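Local structure of uncharacterized protein (Actinomyces odontolyticus, 4MJG) at residues G160-S166 with P177-A183; R64-T70 with A129-A135; P50-V54 with P146-L151. The protein is of unknown function but belongs to the DUF4853 family and is probably a membrane-attached lipoprotein. All blocks are in the same frame, centred on the assembly; numbering follows the deposited sequence.

From the N terminus, the chain first meets 50-54, on strand 44-55, and then 64-70, on strand 62-73, its neighbour in the single antiparallel sheet. Contact 2 closes first, when 129-135 returns beside 64-70 after a helix and three further strands. Contact 3 closes later, as the loop 146-151 folds onto 50-54, so contact 2 lies wholly within its span. The two touch where strands 44-55 and 62-73 pair. Contact 1 opens only afterwards and is local: 160-166 and 177-183 form a hairpin at one border of the sheet. Its strand 176-181 pairs with strand 44-55, which thereby ties the terminal hairpin to the middle of the sheet.

Contact 1 of 3, residues G160-S166 with P177-A183; sequences GMHVTIS and PTLTTGA
The C-terminal beta hairpin, strand 161-166 with strand 176-181, is held by two antiparallel hydrogen-bonded pairs, His-162 with Thr-180 and Thr-164 with Thr-178. Thr-180 O takes two donors from opposite faces of its carbonyl plane: His-162 N at 3.0 Å, along a nearly straight bond, and His-162 ND1 at 2.9 Å, with the N-H bent to 135°. The histidine ring can curl back to this oxygen because CG sits between its own backbone N and carbonyl carbon (chi1 80°). The methyl of Ala-183 makes an off-centre CH-pi contact, CB lying 4.3 Å from the centroid of the His-162 ring. Past the strand end, Gly-182 N donates to Gly-160 O (2.9 Å); at the Gly-182 backbone angles a CB would collide with the preceding carbonyl oxygen, which is why glycine suits the place.

On the same face as His-162, three threonines combine beta-branched shape with hydroxyls that can meet. Thr-164 OG1 is 2.6 Å from Thr-178 OG1 in a hydrogen bond and bonds weakly to Thr-180 OG1. Glu-43 touches Thr-178 and Thr-180 there. The face bearing Leu-179 is apolar. Leu-179 CB receives CE of the selenomethionine Met-161 at 3.8 Å, the two side chains crossing at about a right angle, while Leu-179 CD2 meets Val-163 CG2 at 4.1 Å. Val-46 and Val-154 extend this oily patch. With the strand directions 132° apart, this is a strongly twisted antiparallel hairpin, its strand 161-166 forming one border of the sheet.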
ATOM      1  N   GLY A 160       9.960 -11.534   1.636  1.00 96.94           N
ATOM      2  CA  GLY A 160      10.649 -12.019   2.836  1.00106.81           C
ATOM      3  C   GLY A 160       9.750 -12.598   3.917  1.00108.79           C
ATOM      4  O   GLY A 160      10.236 -13.046   4.959  1.00120.53           O
HETATM    5  N   MSE A 161       8.442 -12.602   3.667  1.00104.01           N
HETATM    6  CA  MSE A 161       7.455 -12.953   4.681  1.00 99.28           C
HETATM    7  C   MSE A 161       6.706 -14.189   4.284  1.00103.51           C
HETATM    8  O   MSE A 161       6.695 -14.565   3.109  1.00104.48           O
HETATM    9  CB  MSE A 161       6.478 -11.790   4.779  1.00 92.68           C
HETATM   10  CG  MSE A 161       7.198 -10.449   4.887  1.00 94.85           C
HETATM   11 SE   MSE A 161       6.919  -9.738   6.694  0.75121.42          SE
HETATM   12  CE  MSE A 161       5.402  -8.567   6.284  1.00 85.13           C
ATOM     13  N   HIS A 162       6.068 -14.832   5.264  1.00108.14           N
ATOM     14  CA  HIS A 162       5.189 -15.982   5.002  1.00111.26           C
ATOM     15  C   HIS A 162       3.870 -15.864   5.767  1.00 95.10           C
ATOM     16  O   HIS A 162       3.796 -15.205   6.811  1.00 83.01           O
ATOM     17  CB  HIS A 162       5.893 -17.311   5.317  1.00126.81           C
ATOM     18  CG  HIS A 162       5.918 -17.669   6.773  1.00138.00           C
ATOM     19  ND1 HIS A 162       6.558 -16.901   7.722  1.00140.66           N
ATOM     20  CD2 HIS A 162       5.401 -18.732   7.435  1.00138.00           C
ATOM     21  CE1 HIS A 162       6.422 -17.468   8.908  1.00142.08           C
ATOM     22  NE2 HIS A 162       5.725 -18.580   8.762  1.00140.14           N
ATOM     23  N   VAL A 163       2.838 -16.510   5.227  1.00 84.12           N
ATOM     24  CA  VAL A 163       1.484 -16.399   5.750  1.00 79.46           C
ATOM     25  C   VAL A 163       1.259 -17.317   6.940  1.00 76.40           C
ATOM     26  O   VAL A 163       1.505 -18.517   6.861  1.00 86.36           O
ATOM     27  CB  VAL A 163       0.430 -16.763   4.685  1.00 81.92           C
ATOM     28  CG1 VAL A 163      -0.975 -16.658   5.263  1.00 86.51           C
ATOM     29  CG2 VAL A 163       0.560 -15.860   3.472  1.00 86.24           C
ATOM     30  N   THR A 164       0.771 -16.741   8.030  1.00 70.57           N
ATOM     31  CA  THR A 164       0.272 -17.497   9.172  1.00 71.98           C
ATOM     32  C   THR A 164      -1.155 -17.024   9.449  1.00 67.53           C
ATOM     33  O   THR A 164      -1.640 -16.105   8.793  1.00 64.24           O
ATOM     34  CB  THR A 164       1.162 -17.291  10.416  1.00 75.34           C
ATOM     35  OG1 THR A 164       1.435 -15.893  10.593  1.00 81.07           O
ATOM     36  CG2 THR A 164       2.469 -18.029  10.255  1.00 77.60           C
ATOM     37  N   ILE A 165      -1.821 -17.641  10.420  1.00 70.79           N
ATOM     38  CA  ILE A 165      -3.182 -17.245  10.792  1.00 70.62           C
ATOM     39  C   ILE A 165      -3.304 -17.099  12.304  1.00 71.48           C
ATOM     40  O   ILE A 165      -2.945 -18.001  13.048  1.00 81.16           O
ATOM     41  CB  ILE A 165      -4.248 -18.225  10.248  1.00 73.40           C
ATOM     42  CG1 ILE A 165      -3.842 -19.679  10.463  1.00 79.21           C
ATOM     43  CG2 ILE A 165      -4.456 -18.002   8.762  1.00 71.92           C
ATOM     44  CD1 ILE A 165      -4.811 -20.671   9.859  1.00 84.10           C
ATOM     45  N   SER A 166      -3.799 -15.947  12.745  1.00 72.10           N
ATOM     46  CA  SER A 166      -3.954 -15.644  14.165  1.00 78.71           C
ATOM     47  C   SER A 166      -5.428 -15.477  14.489  1.00 75.45           C
ATOM     48  O   SER A 166      -6.231 -15.177  13.606  1.00 72.95           O
ATOM     49  CB  SER A 166      -3.209 -14.349  14.520  1.00 82.72           C
ATOM     50  OG  SER A 166      -1.828 -14.438  14.207  1.00 85.53           O
ATOM     51  N   PRO A 177      -5.795 -13.598   8.625  1.00 57.83           N
ATOM     52  CA  PRO A 177      -4.495 -13.940   8.078  1.00 59.65           C
ATOM     53  C   PRO A 177      -3.424 -12.938   8.489  1.00 59.38           C
ATOM     54  O   PRO A 177      -3.657 -11.727   8.439  1.00 59.85           O
ATOM     55  CB  PRO A 177      -4.733 -13.893   6.573  1.00 59.18           C
ATOM     56  CG  PRO A 177      -5.826 -12.905   6.395  1.00 55.31           C
ATOM     57  CD  PRO A 177      -6.683 -12.996   7.617  1.00 55.55           C
ATOM     58  N   THR A 178      -2.260 -13.448   8.878  1.00 58.01           N
ATOM     59  CA  THR A 178      -1.165 -12.608   9.337  1.00 62.61           C
ATOM     60  C   THR A 178       0.109 -12.894   8.553  1.00 62.46           C
ATOM     61  O   THR A 178       0.273 -13.975   7.989  1.00 64.12           O
ATOM     62  CB  THR A 178      -0.879 -12.843  10.834  1.00 66.73           C
ATOM     63  OG1 THR A 178      -0.522 -14.212  11.041  1.00 67.64           O
ATOM     64  CG2 THR A 178      -2.101 -12.511  11.674  1.00 67.83           C
ATOM     65  N   LEU A 179       1.006 -11.914   8.534  1.00 64.63           N
ATOM     66  CA  LEU A 179       2.302 -12.055   7.884  1.00 71.86           C
ATOM     67  C   LEU A 179       3.411 -11.963   8.920  1.00 78.80           C
ATOM     68  O   LEU A 179       3.437 -11.033   9.726  1.00 77.81           O
ATOM     69  CB  LEU A 179       2.495 -10.953   6.846  1.00 67.11           C
ATOM     70  CG  LEU A 179       1.467 -10.902   5.719  1.00 66.41           C
ATOM     71  CD1 LEU A 179       1.683  -9.668   4.858  1.00 66.21           C
ATOM     72  CD2 LEU A 179       1.539 -12.162   4.871  1.00 68.17           C
ATOM     73  N   THR A 180       4.320 -12.932   8.897  1.00 85.05           N
ATOM     74  CA  THR A 180       5.480 -12.921   9.785  1.00 94.08           C
ATOM     75  C   THR A 180       6.751 -13.222   8.995  1.00107.35           C
ATOM     76  O   THR A 180       6.728 -13.983   8.018  1.00113.19           O
ATOM     77  CB  THR A 180       5.315 -13.916  10.953  1.00 93.43           C
ATOM     78  OG1 THR A 180       4.636 -15.094  10.499  1.00100.51           O
ATOM     79  CG2 THR A 180       4.514 -13.283  12.081  1.00 88.75           C
ATOM     80  N   THR A 181       7.853 -12.622   9.437  1.00113.23           N
ATOM     81  CA  THR A 181       9.124 -12.665   8.710  1.00125.09           C
ATOM     82  C   THR A 181       9.692 -14.085   8.606  1.00131.96           C
ATOM     83  O   THR A 181       9.495 -14.908   9.502  1.00138.88           O
ATOM     84  CB  THR A 181      10.171 -11.748   9.378  1.00114.53           C
ATOM     85  OG1 THR A 181      10.339 -12.131  10.747  1.00107.62           O
ATOM     86  CG2 THR A 181       9.735 -10.282   9.309  1.00 99.95           C
ATOM     87  N   GLY A 182      10.390 -14.358   7.505  1.00134.86           N
ATOM     88  CA  GLY A 182      10.951 -15.682   7.236  1.00141.87           C
ATOM     89  C   GLY A 182      10.067 -16.488   6.303  1.00149.41           C
ATOM     90  O   GLY A 182       8.848 -16.311   6.293  1.00149.56           O
ATOM     91  N   ALA A 183      10.691 -17.365   5.513  1.00161.84           N
ATOM     92  CA  ALA A 183       9.995 -18.260   4.582  1.00155.05           C
ATOM     93  C   ALA A 183       9.172 -17.491   3.552  1.00133.19           C
ATOM     94  O   ALA A 183       8.758 -18.048   2.539  1.00117.15           O
ATOM     95  CB  ALA A 183       9.118 -19.251   5.340  1.00154.03           C
TER

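Contact 2 of 3, residues R64-T70 with A129-A135; sequences RVVGYTT and AVRSRSA. With SO4 (sulfate ion), chain C; SO4 (sulfate ion), chain D.
Two arginine heads lie flat on one another: the guanidinium planes of Arg-64 and Arg-133 are 17° apart with centres 3.8 Å from each other. A bend at chi3 (-53°) lays the Arg-64 head over the guanidinium of Arg-133, whose own chain runs extended from CG to NE. Sulfates, probably from the crystallisation liquor, are likely to offset the charge: Arg-64 NH1 and NH2 grip one, and Arg-133 NE reaches O3 of the other at 3.0 Å. Arg-64 NH1 also gives an in-plane hydrogen bond, 3.2 Å long, to a lone pair of Ser-134 O.

Serine suits position 134 because its hydroxyl works both ways. Ser-134 OG accepts from Val-65 N (2.9 Å, 175°) and donates to Ala-135 O (2.7 Å). A water joins Val-65 O to Ser-132 OG. Gly-67 N donates to Ser-132 O, and a side chain at Gly-67 would run into Ser-132 OG. Between the Val-66 and Arg-133 bridge and the Thr-70 and Val-130 hydrogen-bonded pair, the register slips by one residue.

Helices 18-24 and 26-31 cover Val-65 through Tyr-21 and Leu-26. Strand 62-73 pairs onward with strand 44-55, while Ala-129 bonds to Lys-122 of strand 118-123.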
ATOM      1  N   ARG A  64      -5.698   1.743 -12.475  1.00 52.22           N
ATOM      2  CA  ARG A  64      -5.050   2.090 -11.229  1.00 54.84           C
ATOM      3  C   ARG A  64      -5.013   0.835 -10.373  1.00 51.87           C
ATOM      4  O   ARG A  64      -5.931   0.024 -10.434  1.00 48.13           O
ATOM      5  CB  ARG A  64      -5.887   3.155 -10.529  1.00 59.39           C
ATOM      6  CG  ARG A  64      -5.253   3.752  -9.298  1.00 59.65           C
ATOM      7  CD  ARG A  64      -6.243   4.625  -8.541  1.00 62.06           C
ATOM      8  NE  ARG A  64      -6.871   5.640  -9.387  1.00 62.79           N
ATOM      9  CZ  ARG A  64      -6.269   6.739  -9.840  1.00 59.89           C
ATOM     10  NH1 ARG A  64      -4.991   6.992  -9.562  1.00 59.03           N
ATOM     11  NH2 ARG A  64      -6.950   7.587 -10.600  1.00 56.91           N
ATOM     12  N   VAL A  65      -3.974   0.676  -9.565  1.00 51.89           N
ATOM     13  CA  VAL A  65      -3.894  -0.486  -8.679  1.00 54.06           C
ATOM     14  C   VAL A  65      -3.820  -0.078  -7.203  1.00 57.35           C
ATOM     15  O   VAL A  65      -2.878   0.595  -6.761  1.00 50.21           O
ATOM     16  CB  VAL A  65      -2.748  -1.454  -9.074  1.00 49.90           C
ATOM     17  CG1 VAL A  65      -1.387  -0.774  -9.059  1.00 55.96           C
ATOM     18  CG2 VAL A  65      -2.743  -2.677  -8.171  1.00 49.19           C
ATOM     19  N   VAL A  66      -4.853  -0.477  -6.462  1.00 54.90           N
ATOM     20  CA  VAL A  66      -4.869  -0.385  -5.012  1.00 49.29           C
ATOM     21  C   VAL A  66      -4.244  -1.674  -4.495  1.00 49.30           C
ATOM     22  O   VAL A  66      -4.690  -2.765  -4.851  1.00 57.03           O
ATOM     23  CB  VAL A  66      -6.310  -0.262  -4.468  1.00 48.30           C
ATOM     24  CG1 VAL A  66      -6.324  -0.320  -2.948  1.00 44.03           C
ATOM     25  CG2 VAL A  66      -6.970   1.018  -4.971  1.00 48.49           C
ATOM     26  N   GLY A  67      -3.218  -1.556  -3.662  1.00 46.14           N
ATOM     27  CA  GLY A  67      -2.492  -2.732  -3.175  1.00 47.53           C
ATOM     28  C   GLY A  67      -3.133  -3.370  -1.959  1.00 48.93           C
ATOM     29  O   GLY A  67      -4.261  -3.038  -1.584  1.00 47.22           O
ATOM     30  N   TYR A  68      -2.406  -4.300  -1.343  1.00 50.10           N
ATOM     31  CA  TYR A  68      -2.844  -4.906  -0.089  1.00 45.53           C
ATOM     32  C   TYR A  68      -2.970  -3.832   0.960  1.00 47.84           C
ATOM     33  O   TYR A  68      -2.246  -2.834   0.932  1.00 59.73           O
ATOM     34  CB  TYR A  68      -1.845  -5.953   0.396  1.00 49.73           C
ATOM     35  CG  TYR A  68      -1.965  -7.286  -0.300  1.00 49.66           C
ATOM     36  CD1 TYR A  68      -2.805  -8.281   0.191  1.00 49.40           C
ATOM     37  CD2 TYR A  68      -1.224  -7.556  -1.436  1.00 48.74           C
ATOM     38  CE1 TYR A  68      -2.914  -9.507  -0.439  1.00 47.74           C
ATOM     39  CE2 TYR A  68      -1.326  -8.772  -2.072  1.00 53.32           C
ATOM     40  CZ  TYR A  68      -2.175  -9.743  -1.568  1.00 51.13           C
ATOM     41  OH  TYR A  68      -2.273 -10.947  -2.207  1.00 53.71           O
ATOM     42  N   THR A  69      -3.913  -4.023   1.872  1.00 51.10           N
ATOM     43  CA  THR A  69      -4.018  -3.175   3.041  1.00 49.73           C
ATOM     44  C   THR A  69      -3.600  -4.029   4.226  1.00 48.35           C
ATOM     45  O   THR A  69      -4.206  -5.065   4.472  1.00 44.07           O
ATOM     46  CB  THR A  69      -5.451  -2.667   3.235  1.00 50.85           C
ATOM     47  OG1 THR A  69      -5.861  -1.926   2.070  1.00 49.47           O
ATOM     48  CG2 THR A  69      -5.540  -1.782   4.465  1.00 49.92           C
ATOM     49  N   THR A  70      -2.535  -3.627   4.916  1.00 51.04           N
ATOM     50  CA  THR A  70      -2.054  -4.369   6.080  1.00 53.52           C
ATOM     51  C   THR A  70      -2.085  -3.504   7.321  1.00 56.69           C
ATOM     52  O   THR A  70      -1.970  -2.282   7.241  1.00 65.00           O
ATOM     53  CB  THR A  70      -0.628  -4.917   5.882  1.00 52.61           C
ATOM     54  OG1 THR A  70       0.299  -3.841   5.700  1.00 51.35           O
ATOM     55  CG2 THR A  70      -0.581  -5.830   4.684  1.00 55.47           C
ATOM     56  N   ALA A 129      -2.619   1.386   9.602  1.00 60.74           N
ATOM     57  CA  ALA A 129      -2.961   0.764   8.335  1.00 59.39           C
ATOM     58  C   ALA A 129      -2.034   1.267   7.229  1.00 55.31           C
ATOM     59  O   ALA A 129      -1.818   2.466   7.089  1.00 57.96           O
ATOM     60  CB  ALA A 129      -4.413   1.057   7.988  1.00 62.33           C
ATOM     61  N   VAL A 130      -1.494   0.343   6.442  1.00 55.93           N
ATOM     62  CA  VAL A 130      -0.624   0.684   5.313  1.00 56.52           C
ATOM     63  C   VAL A 130      -1.334   0.303   4.023  1.00 56.93           C
ATOM     64  O   VAL A 130      -1.621  -0.874   3.790  1.00 53.96           O
ATOM     65  CB  VAL A 130       0.729  -0.040   5.398  1.00 58.56           C
ATOM     66  CG1 VAL A 130       1.660   0.448   4.301  1.00 65.31           C
ATOM     67  CG2 VAL A 130       1.362   0.189   6.759  1.00 61.42           C
ATOM     68  N   ARG A 131      -1.638   1.310   3.208  1.00 61.83           N
ATOM     69  CA  ARG A 131      -2.425   1.137   1.992  1.00 66.24           C
ATOM     70  C   ARG A 131      -1.675   1.790   0.818  1.00 65.52           C
ATOM     71  O   ARG A 131      -0.993   2.801   0.978  1.00 70.29           O
ATOM     72  CB  ARG A 131      -3.825   1.740   2.187  1.00 73.48           C
ATOM     73  CG  ARG A 131      -4.681   1.829   0.928  1.00 94.31           C
ATOM     74  CD  ARG A 131      -6.148   2.065   1.268  1.00103.13           C
ATOM     75  NE  ARG A 131      -6.968   2.319   0.081  1.00 99.73           N
ATOM     76  CZ  ARG A 131      -6.995   3.467  -0.601  1.00106.64           C
ATOM     77  NH1 ARG A 131      -6.234   4.500  -0.241  1.00103.51           N
ATOM     78  NH2 ARG A 131      -7.788   3.583  -1.666  1.00101.13           N
ATOM     79  N   SER A 132      -1.761   1.187  -0.355  1.00 64.08           N
ATOM     80  CA  SER A 132      -1.132   1.754  -1.549  1.00 59.61           C
ATOM     81  C   SER A 132      -2.180   2.020  -2.609  1.00 54.00           C
ATOM     82  O   SER A 132      -3.198   1.340  -2.664  1.00 59.45           O
ATOM     83  CB  SER A 132      -0.038   0.828  -2.085  1.00 62.57           C
ATOM     84  OG  SER A 132      -0.579  -0.218  -2.865  1.00 59.52           O
ATOM     85  N   ARG A 133      -1.930   3.028  -3.436  1.00 54.14           N
ATOM     86  CA  ARG A 133      -2.834   3.391  -4.513  1.00 49.97           C
ATOM     87  C   ARG A 133      -2.008   4.047  -5.616  1.00 53.60           C
ATOM     88  O   ARG A 133      -1.649   5.216  -5.527  1.00 59.74           O
ATOM     89  CB  ARG A 133      -3.924   4.328  -3.998  1.00 46.52           C
ATOM     90  CG  ARG A 133      -4.897   4.806  -5.064  1.00 53.12           C
ATOM     91  CD  ARG A 133      -6.105   5.504  -4.452  1.00 50.39           C
ATOM     92  NE  ARG A 133      -7.078   5.927  -5.463  1.00 47.99           N
ATOM     93  CZ  ARG A 133      -7.048   7.086  -6.119  1.00 52.78           C
ATOM     94  NH1 ARG A 133      -6.085   7.974  -5.899  1.00 63.75           N
ATOM     95  NH2 ARG A 133      -7.987   7.361  -7.017  1.00 52.19           N
ATOM     96  N   SER A 134      -1.695   3.278  -6.651  1.00 55.02           N
ATOM     97  CA  SER A 134      -0.849   3.760  -7.743  1.00 55.71           C
ATOM     98  C   SER A 134      -1.462   4.961  -8.449  1.00 51.87           C
ATOM     99  O   SER A 134      -2.646   5.258  -8.289  1.00 48.55           O
ATOM    100  CB  SER A 134      -0.629   2.659  -8.784  1.00 49.46           C
ATOM    101  OG  SER A 134      -1.751   2.555  -9.646  1.00 46.59           O
ATOM    102  N   ALA A 135      -0.635   5.633  -9.246  1.00 55.07           N
ATOM    103  CA  ALA A 135      -1.115   6.626 -10.196  1.00 49.78           C
ATOM    104  C   ALA A 135      -1.854   5.895 -11.298  1.00 46.84           C
ATOM    105  O   ALA A 135      -1.790   4.666 -11.378  1.00 50.33           O
ATOM    106  CB  ALA A 135       0.054   7.403 -10.777  1.00 50.92           C
TER
HETATM  107  S   SO4 C 301      -3.589  10.046 -11.146  1.00 78.71           S
HETATM  108  O1  SO4 C 301      -2.490   9.372 -11.879  1.00 67.28           O
HETATM  109  O2  SO4 C 301      -3.505   9.764  -9.694  1.00 60.42           O
HETATM  110  O3  SO4 C 301      -3.470  11.508 -11.348  1.00 94.46           O
HETATM  111  O4  SO4 C 301      -4.885   9.576 -11.681  1.00 61.29           O
HETATM  112  S   SO4 D 302     -10.476   5.446  -4.054  1.00132.41           S
HETATM  113  O1  SO4 D 302      -9.708   6.287  -3.104  1.00136.27           O
HETATM  114  O2  SO4 D 302     -11.078   6.296  -5.111  1.00 85.77           O
HETATM  115  O3  SO4 D 302      -9.563   4.450  -4.661  1.00130.66           O
HETATM  116  O4  SO4 D 302     -11.551   4.741  -3.318  1.00136.39           O
HETATM  117  O   HOH W   1      -0.374   0.484  -5.511  1.00 52.54           O
HETATM  118  O   HOH W   2       0.180  -2.940   2.837  1.00 49.81           O

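Contact 3 of 3, residues P50-V54 with P146-L151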
ATOM      1  N   PRO A  50      -5.719  -6.660  -2.766  1.00 50.16           N
ATOM      2  CA  PRO A  50      -5.525  -5.674  -3.815  1.00 47.63           C
ATOM      3  C   PRO A  50      -6.554  -5.829  -4.917  1.00 52.15           C
ATOM      4  O   PRO A  50      -7.122  -6.909  -5.101  1.00 52.60           O
ATOM      5  CB  PRO A  50      -4.139  -6.011  -4.348  1.00 48.13           C
ATOM      6  CG  PRO A  50      -4.051  -7.486  -4.186  1.00 46.98           C
ATOM      7  CD  PRO A  50      -4.773  -7.785  -2.901  1.00 50.98           C
ATOM      8  N   TYR A  51      -6.776  -4.748  -5.649  1.00 51.94           N
ATOM      9  CA  TYR A  51      -7.716  -4.753  -6.751  1.00 51.32           C
ATOM     10  C   TYR A  51      -7.359  -3.639  -7.723  1.00 48.09           C
ATOM     11  O   TYR A  51      -6.621  -2.710  -7.385  1.00 51.00           O
ATOM     12  CB  TYR A  51      -9.154  -4.593  -6.239  1.00 50.11           C
ATOM     13  CG  TYR A  51      -9.401  -3.322  -5.454  1.00 56.17           C
ATOM     14  CD1 TYR A  51      -9.133  -3.262  -4.091  1.00 53.95           C
ATOM     15  CD2 TYR A  51      -9.907  -2.176  -6.073  1.00 58.28           C
ATOM     16  CE1 TYR A  51      -9.361  -2.105  -3.367  1.00 51.75           C
ATOM     17  CE2 TYR A  51     -10.136  -1.014  -5.357  1.00 53.70           C
ATOM     18  CZ  TYR A  51      -9.860  -0.984  -4.004  1.00 57.25           C
ATOM     19  OH  TYR A  51     -10.087   0.168  -3.282  1.00 65.99           O
ATOM     20  N   VAL A  52      -7.879  -3.753  -8.935  1.00 49.08           N
ATOM     21  CA  VAL A  52      -7.640  -2.770  -9.983  1.00 49.73           C
ATOM     22  C   VAL A  52      -8.938  -2.018 -10.224  1.00 53.09           C
ATOM     23  O   VAL A  52     -10.023  -2.585 -10.070  1.00 57.53           O
ATOM     24  CB  VAL A  52      -7.176  -3.464 -11.275  1.00 47.54           C
ATOM     25  CG1 VAL A  52      -6.988  -2.464 -12.405  1.00 56.42           C
ATOM     26  CG2 VAL A  52      -5.889  -4.234 -11.023  1.00 47.62           C
ATOM     27  N   GLN A  53      -8.836  -0.742 -10.585  1.00 54.17           N
ATOM     28  CA  GLN A  53     -10.016   0.021 -10.985  1.00 62.13           C
ATOM     29  C   GLN A  53      -9.694   0.984 -12.118  1.00 60.17           C
ATOM     30  O   GLN A  53      -8.545   1.369 -12.312  1.00 63.34           O
ATOM     31  CB  GLN A  53     -10.629   0.758  -9.791  1.00 58.57           C
ATOM     32  CG  GLN A  53      -9.731   1.792  -9.146  1.00 65.83           C
ATOM     33  CD  GLN A  53     -10.425   2.538  -8.017  1.00 65.99           C
ATOM     34  OE1 GLN A  53     -11.089   1.936  -7.174  1.00 74.54           O
ATOM     35  NE2 GLN A  53     -10.255   3.856  -7.985  1.00 61.99           N
ATOM     36  N   VAL A  54     -10.730   1.360 -12.859  1.00 64.09           N
ATOM     37  CA  VAL A  54     -10.602   2.259 -14.000  1.00 59.05           C
ATOM     38  C   VAL A  54     -10.196   3.641 -13.500  1.00 53.69           C
ATOM     39  O   VAL A  54     -10.483   4.003 -12.360  1.00 53.39           O
ATOM     40  CB  VAL A  54     -11.935   2.356 -14.780  1.00 62.11           C
ATOM     41  CG1 VAL A  54     -11.803   3.278 -15.987  1.00 74.50           C
ATOM     42  CG2 VAL A  54     -12.390   0.971 -15.219  1.00 62.55           C
ATOM     43  N   PRO A 146     -11.441  -3.927 -15.279  1.00 57.72           N
ATOM     44  CA  PRO A 146     -10.339  -3.993 -14.321  1.00 58.12           C
ATOM     45  C   PRO A 146     -10.028  -5.401 -13.789  1.00 62.63           C
ATOM     46  O   PRO A 146      -8.913  -5.656 -13.325  1.00 68.86           O
ATOM     47  CB  PRO A 146     -10.809  -3.078 -13.182  1.00 57.89           C
ATOM     48  CG  PRO A 146     -12.295  -3.041 -13.292  1.00 52.68           C
ATOM     49  CD  PRO A 146     -12.599  -3.181 -14.751  1.00 57.67           C
ATOM     50  N   GLY A 147     -10.997  -6.308 -13.866  1.00 63.85           N
ATOM     51  CA  GLY A 147     -10.805  -7.664 -13.370  1.00 65.17           C
ATOM     52  C   GLY A 147      -9.986  -8.569 -14.274  1.00 67.33           C
ATOM     53  O   GLY A 147      -9.693  -9.707 -13.901  1.00 73.86           O
ATOM     54  N   GLN A 148      -9.621  -8.086 -15.465  1.00 65.91           N
ATOM     55  CA  GLN A 148      -8.835  -8.887 -16.409  1.00 64.81           C
ATOM     56  C   GLN A 148      -7.415  -9.167 -15.907  1.00 62.21           C
ATOM     57  O   GLN A 148      -6.807 -10.150 -16.314  1.00 66.89           O
ATOM     58  CB  GLN A 148      -8.789  -8.221 -17.798  1.00 61.69           C
ATOM     59  CG  GLN A 148      -7.908  -6.982 -17.893  1.00 64.64           C
ATOM     60  CD  GLN A 148      -8.032  -6.261 -19.231  1.00 67.21           C
ATOM     61  OE1 GLN A 148      -7.540  -6.743 -20.252  1.00 72.25           O
ATOM     62  NE2 GLN A 148      -8.677  -5.097 -19.230  1.00 64.85           N
ATOM     63  N   PHE A 149      -6.897  -8.315 -15.023  1.00 60.36           N
ATOM     64  CA  PHE A 149      -5.487  -8.378 -14.617  1.00 56.56           C
ATOM     65  C   PHE A 149      -5.256  -9.258 -13.406  1.00 55.01           C
ATOM     66  O   PHE A 149      -5.869  -9.051 -12.366  1.00 54.52           O
ATOM     67  CB  PHE A 149      -4.976  -6.983 -14.289  1.00 57.35           C
ATOM     68  CG  PHE A 149      -5.168  -5.996 -15.397  1.00 64.11           C
ATOM     69  CD1 PHE A 149      -4.370  -6.045 -16.530  1.00 63.56           C
ATOM     70  CD2 PHE A 149      -6.146  -5.019 -15.308  1.00 63.24           C
ATOM     71  CE1 PHE A 149      -4.544  -5.136 -17.552  1.00 65.52           C
ATOM     72  CE2 PHE A 149      -6.325  -4.106 -16.326  1.00 64.04           C
ATOM     73  CZ  PHE A 149      -5.523  -4.164 -17.450  1.00 67.11           C
ATOM     74  N   VAL A 150      -4.360 -10.232 -13.542  1.00 60.20           N
ATOM     75  CA  VAL A 150      -3.958 -11.067 -12.413  1.00 62.63           C
ATOM     76  C   VAL A 150      -3.193 -10.214 -11.418  1.00 59.22           C
ATOM     77  O   VAL A 150      -2.447  -9.322 -11.811  1.00 56.75           O
ATOM     78  CB  VAL A 150      -3.071 -12.268 -12.827  1.00 67.44           C
ATOM     79  CG1 VAL A 150      -3.823 -13.174 -13.787  1.00 71.51           C
ATOM     80  CG2 VAL A 150      -1.746 -11.811 -13.434  1.00 70.64           C
ATOM     81  N   LEU A 151      -3.377 -10.509 -10.136  1.00 60.41           N
ATOM     82  CA  LEU A 151      -2.706  -9.788  -9.060  1.00 56.15           C
ATOM     83  C   LEU A 151      -1.829 -10.743  -8.263  1.00 54.40           C
ATOM     84  O   LEU A 151      -2.109 -11.936  -8.199  1.00 58.51           O
ATOM     85  CB  LEU A 151      -3.745  -9.150  -8.148  1.00 55.11           C
ATOM     86  CG  LEU A 151      -4.516  -7.994  -8.788  1.00 52.14           C
ATOM     87  CD1 LEU A 151      -5.844  -7.770  -8.090  1.00 52.77           C
ATOM     88  CD2 LEU A 151      -3.672  -6.732  -8.783  1.00 56.91           C
TER
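Gln-148 NE2 is hydrogen-bonded to both Pro-142 O and Asp-145 O, tying down the turn whose Pro-146 and Phe-149 meet Val-52. The contact lays the loop that leads to helix 154-157 against strand 44-55 of the antiparallel sheet, and the segments meet mainly through apolar side chains, with no hydrogen bond between them. Val-52 is its hub, a compact branched side chain whose two methyls serve different partners. With CG1 anti to the backbone N (chi1 177°), that methyl meets Pro-146 CB and, at 4.0 Å, Phe-149 CD2; the other, CG2, reaches Leu-151 CD2 at 4.0 Å.

Phe-149 also stacks edge-to-face with Tyr-63 and packs on Ile-18 and Ile-22 of helix 18-24, where a large ring fills the space between sheet and helix. An alanine in place of Val-52 would lack both methyls and would probably leave a gap facing Phe-149 CD2 and Leu-151 CD2. Just beyond Val-54, the disulfide between Cys-55 and Cys-136 ties the strand to the stretch of chain leading into this loop. The rigid proline ring lies along the strand from Val-52 to Val-54: Pro-146 CB is 3.2 Å from Val-52 O, and Pro-146 CD 4.2 Å from Val-54 CG2.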